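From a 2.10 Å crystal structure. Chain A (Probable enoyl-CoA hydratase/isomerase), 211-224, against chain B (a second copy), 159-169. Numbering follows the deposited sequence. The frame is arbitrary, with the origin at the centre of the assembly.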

# COMPACT_ATOMS: atom_id res chain seq x y z
N GLY A 211 4.84 5.19 -24.31
CA GLY A 211 4.15 4.21 -23.45
C GLY A 211 4.69 4.22 -22.02
O GLY A 211 3.92 4.21 -21.05
N VAL A 212 6.03 4.25 -21.90
CA VAL A 212 6.67 4.35 -20.60
C VAL A 212 6.23 5.63 -19.88
O VAL A 212 5.84 5.61 -18.71
CB VAL A 212 8.21 4.25 -20.72
CG1 VAL A 212 8.92 4.62 -19.38
CG2 VAL A 212 8.62 2.83 -21.15
N GLN A 213 6.25 6.73 -20.61
CA GLN A 213 5.87 8.03 -20.06
C GLN A 213 4.39 8.10 -19.66
O GLN A 213 4.06 8.66 -18.61
CB GLN A 213 6.18 9.14 -21.07
CG GLN A 213 7.68 9.40 -21.23
CD GLN A 213 7.97 10.35 -22.38
OE1 GLN A 213 7.18 11.24 -22.67
NE2 GLN A 213 9.09 10.14 -23.06
N ALA A 214 3.52 7.51 -20.48
CA ALA A 214 2.09 7.43 -20.19
C ALA A 214 1.81 6.62 -18.91
O ALA A 214 0.95 6.98 -18.08
CB ALA A 214 1.33 6.83 -21.41
N THR A 215 2.56 5.52 -18.75
CA THR A 215 2.43 4.66 -17.55
C THR A 215 2.74 5.47 -16.28
O THR A 215 1.94 5.47 -15.33
CB THR A 215 3.37 3.46 -17.65
OG1 THR A 215 3.03 2.68 -18.79
CG2 THR A 215 3.29 2.59 -16.38
N LEU A 216 3.87 6.17 -16.29
CA LEU A 216 4.26 7.07 -15.19
C LEU A 216 3.25 8.22 -14.97
O LEU A 216 2.79 8.46 -13.86
CB LEU A 216 5.68 7.63 -15.43
CG LEU A 216 6.87 6.66 -15.27
CD1 LEU A 216 8.18 7.24 -15.81
CD2 LEU A 216 7.05 6.28 -13.79
N ARG A 217 2.88 8.90 -16.04
CA ARG A 217 1.98 10.03 -15.94
C ARG A 217 0.61 9.66 -15.36
O ARG A 217 0.10 10.36 -14.49
CB ARG A 217 1.80 10.67 -17.31
CG ARG A 217 0.83 11.85 -17.35
CD ARG A 217 0.80 12.52 -18.74
NE ARG A 217 0.32 11.66 -19.83
CZ ARG A 217 1.06 11.12 -20.81
NH1 ARG A 217 2.38 11.30 -20.86
NH2 ARG A 217 0.47 10.38 -21.74
N ASN A 218 0.02 8.57 -15.86
CA ASN A 218 -1.30 8.14 -15.37
C ASN A 218 -1.24 7.62 -13.94
O ASN A 218 -2.13 7.88 -13.14
CB ASN A 218 -1.95 7.10 -16.29
CG ASN A 218 -3.40 6.89 -15.96
OD1 ASN A 218 -3.75 5.99 -15.22
ND2 ASN A 218 -4.26 7.77 -16.47
N ALA A 219 -0.17 6.90 -13.61
CA ALA A 219 -0.01 6.42 -12.23
C ALA A 219 0.17 7.60 -11.25
O ALA A 219 -0.33 7.58 -10.12
CB ALA A 219 1.18 5.41 -12.12
N ARG A 220 0.90 8.63 -11.68
CA ARG A 220 1.05 9.81 -10.84
C ARG A 220 -0.27 10.56 -10.71
O ARG A 220 -0.59 11.07 -9.65
CB ARG A 220 2.10 10.76 -11.42
CG ARG A 220 3.53 10.27 -11.33
CD ARG A 220 4.51 11.43 -11.51
NE ARG A 220 5.80 11.00 -12.02
CZ ARG A 220 6.75 10.40 -11.32
NH1 ARG A 220 6.58 10.15 -10.03
NH2 ARG A 220 7.90 10.06 -11.90
N LEU A 221 -1.02 10.66 -11.80
CA LEU A 221 -2.31 11.33 -11.76
C LEU A 221 -3.26 10.69 -10.73
O LEU A 221 -3.98 11.40 -10.01
CB LEU A 221 -2.96 11.34 -13.14
CG LEU A 221 -4.19 12.26 -13.27
CD1 LEU A 221 -3.89 13.69 -12.82
CD2 LEU A 221 -4.72 12.25 -14.69
N ALA A 222 -3.26 9.34 -10.68
CA ALA A 222 -4.06 8.59 -9.72
C ALA A 222 -3.70 8.98 -8.29
O ALA A 222 -4.58 9.12 -7.44
CB ALA A 222 -3.84 7.06 -9.90
N VAL A 223 -2.40 9.09 -8.02
CA VAL A 223 -1.93 9.49 -6.69
C VAL A 223 -2.31 10.95 -6.37
O VAL A 223 -2.79 11.23 -5.28
CB VAL A 223 -0.41 9.31 -6.56
CG1 VAL A 223 0.08 9.90 -5.23
CG2 VAL A 223 -0.05 7.82 -6.69
N ARG A 224 -2.12 11.87 -7.32
CA ARG A 224 -2.26 13.29 -7.03
C ARG A 224 -3.70 13.77 -7.15
O ARG A 224 -4.06 14.72 -6.49
CB ARG A 224 -1.46 14.19 -7.97
CG ARG A 224 -0.06 13.84 -8.16
CD ARG A 224 0.81 14.30 -7.11
NE ARG A 224 0.95 15.76 -6.94
CZ ARG A 224 1.86 16.28 -6.11
NH1 ARG A 224 2.69 15.47 -5.47
NH2 ARG A 224 1.96 17.58 -5.92
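Chain B, residues 159-169: GWGNAMRWMLT

Chain B lays a short helix beginning at W160(B) nearly antiparallel against the helix that runs through all of 211-224 in chain A. The N-to-C directions differ by 156° and the axes approach to 11.3 Å, a spacing wide enough for large side chains to fill the gap. The nearest CA pairs run in opposite order: the CA of V212(A) lies 5.8 Å from the CA of L168(B), L216(A) pairs with M164(B) at 8.3 Å between CA atoms, and the CA of A219(A) with the CA of W160(B) at 8.9 Å. The backbones thus draw closer toward the C-terminal end of the chain B stretch, and on chain B the wider gap at the other end is met by W160(B).

G159(B), at the N-cap position, has phi/psi of 88/153, where a CB would jam against the preceding carbonyl; its own O accepts from A163(B) N at 3.0 Å. W160(B) follows at once and gives up more area than any other residue here. Its CB points toward chain A, and chi1 t with chi2 -87° sends the six-membered ring onto A219(A), L216(A) and R220(A). The small A219(A) lets that ring come close: its CB is 3.6 Å from W160(B) CZ3. Around the same ring, L216(A) CD2 meets CZ2 of W160(B) at 3.9 Å and R220(A) CG meets CH2 of W160(B) at 3.7 Å. R220(A) starts sideways, but chi1 m, chi2 t and chi3 t extend it along the indole, so that CZ2 of W160(B) lies over one face of the guanidinium. V223(A) CG2 adds a looser contact, 4.4 Å from W160(B) CZ3.

One turn on, M164(B) folds through chi1 m and chi2 m, then straightens with chi3 t, placing its CE 3.5 Å from A219(A) CB and its SD 4.0 Å from L216(A) CD2. A single alanine therefore receives both an aromatic ring and a methionine methyl.

T215(A) shows how a threonine can serve an apolar seam. With chi1 m, OG1 donates back to G211(A) O at 2.9 Å, spending its polarity within its own helix, while CG2 is presented to chain B, 3.8 Å from L168(B) CD2 and 4.0 Å from M167(B) CB. L168(B) leaves CA sideways, but its m,t rotamer brings CD2 to 4.2 Å from L216(A) CG and 4.1 Å from V212(A) CG1. L216(A), also m,t, likewise reaches inward from a sideways start.

No hydrogen bond crosses between the stretches; W160(B) NE1 and R220(A) NH2 bond elsewhere in the structure. At A219(A) a small residue receives two large neighbours, while L216(A) meets large side chains with a large one.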

# COMPACT_ATOMS: atom_id res chain seq x y z
N GLY B 159 3.06 -1.49 -4.12
CA GLY B 159 3.96 -0.38 -3.93
C GLY B 159 4.44 0.11 -5.29
O GLY B 159 4.50 -0.64 -6.27
N TRP B 160 4.79 1.39 -5.35
CA TRP B 160 5.20 2.03 -6.58
C TRP B 160 6.37 1.29 -7.24
O TRP B 160 6.27 0.88 -8.39
CB TRP B 160 5.56 3.49 -6.30
CG TRP B 160 5.95 4.26 -7.48
CD1 TRP B 160 7.20 4.36 -8.01
CD2 TRP B 160 5.10 5.08 -8.29
NE1 TRP B 160 7.18 5.20 -9.11
CE2 TRP B 160 5.90 5.64 -9.31
CE3 TRP B 160 3.73 5.40 -8.25
CZ2 TRP B 160 5.38 6.50 -10.28
CZ3 TRP B 160 3.22 6.26 -9.22
CH2 TRP B 160 4.05 6.81 -10.21
N GLY B 161 7.48 1.11 -6.53
CA GLY B 161 8.65 0.43 -7.09
C GLY B 161 8.43 -0.97 -7.61
O GLY B 161 8.89 -1.32 -8.69
N ASN B 162 7.72 -1.79 -6.85
CA ASN B 162 7.44 -3.16 -7.30
C ASN B 162 6.57 -3.18 -8.54
O ASN B 162 6.83 -3.97 -9.47
CB ASN B 162 6.82 -4.03 -6.17
CG ASN B 162 7.83 -4.40 -5.07
OD1 ASN B 162 9.02 -4.54 -5.32
ND2 ASN B 162 7.34 -4.56 -3.85
N ALA B 163 5.59 -2.28 -8.59
CA ALA B 163 4.74 -2.12 -9.77
C ALA B 163 5.50 -1.64 -11.01
O ALA B 163 5.37 -2.23 -12.10
CB ALA B 163 3.54 -1.18 -9.47
N MET B 164 6.32 -0.62 -10.84
CA MET B 164 7.06 -0.06 -11.98
C MET B 164 8.14 -0.99 -12.55
O MET B 164 8.43 -0.97 -13.75
CB MET B 164 7.65 1.30 -11.60
CG MET B 164 6.57 2.39 -11.35
SD MET B 164 5.57 2.64 -12.85
CE MET B 164 4.20 3.64 -12.19
N ARG B 165 8.75 -1.79 -11.68
CA ARG B 165 9.70 -2.81 -12.09
C ARG B 165 9.11 -3.69 -13.20
O ARG B 165 9.83 -4.07 -14.15
CB ARG B 165 10.08 -3.67 -10.88
CG ARG B 165 10.88 -4.93 -11.21
CD ARG B 165 12.17 -4.58 -11.88
NE ARG B 165 12.92 -5.77 -12.27
CZ ARG B 165 12.87 -6.35 -13.47
NH1 ARG B 165 12.07 -5.90 -14.43
NH2 ARG B 165 13.62 -7.42 -13.69
N TRP B 166 7.83 -4.02 -13.06
CA TRP B 166 7.14 -4.84 -14.05
C TRP B 166 6.40 -4.04 -15.12
O TRP B 166 6.47 -4.40 -16.30
CB TRP B 166 6.21 -5.87 -13.35
CG TRP B 166 6.96 -6.61 -12.29
CD1 TRP B 166 6.73 -6.58 -10.94
CD2 TRP B 166 8.12 -7.44 -12.47
NE1 TRP B 166 7.65 -7.36 -10.28
CE2 TRP B 166 8.53 -7.88 -11.18
CE3 TRP B 166 8.86 -7.85 -13.59
CZ2 TRP B 166 9.63 -8.72 -10.99
CZ3 TRP B 166 9.97 -8.67 -13.39
CH2 TRP B 166 10.33 -9.11 -12.10
N MET B 167 5.73 -2.95 -14.76
CA MET B 167 5.00 -2.17 -15.78
C MET B 167 5.92 -1.43 -16.78
O MET B 167 5.55 -1.27 -17.96
CB MET B 167 4.02 -1.19 -15.13
CG MET B 167 2.89 -1.87 -14.34
SD MET B 167 1.57 -0.72 -13.89
CE MET B 167 2.50 0.49 -12.94
N LEU B 168 7.11 -1.03 -16.36
CA LEU B 168 7.98 -0.21 -17.23
C LEU B 168 8.86 -1.04 -18.16
O LEU B 168 9.34 -0.53 -19.18
CB LEU B 168 8.85 0.77 -16.43
CG LEU B 168 8.14 1.79 -15.52
CD1 LEU B 168 9.19 2.72 -14.91
CD2 LEU B 168 7.10 2.62 -16.28
N THR B 169 9.09 -2.29 -17.79
CA THR B 169 10.00 -3.17 -18.49
C THR B 169 9.32 -4.18 -19.41
O THR B 169 9.96 -4.71 -20.31
CB THR B 169 10.81 -4.00 -17.48
OG1 THR B 169 9.91 -4.83 -16.74
CG2 THR B 169 11.63 -3.10 -16.52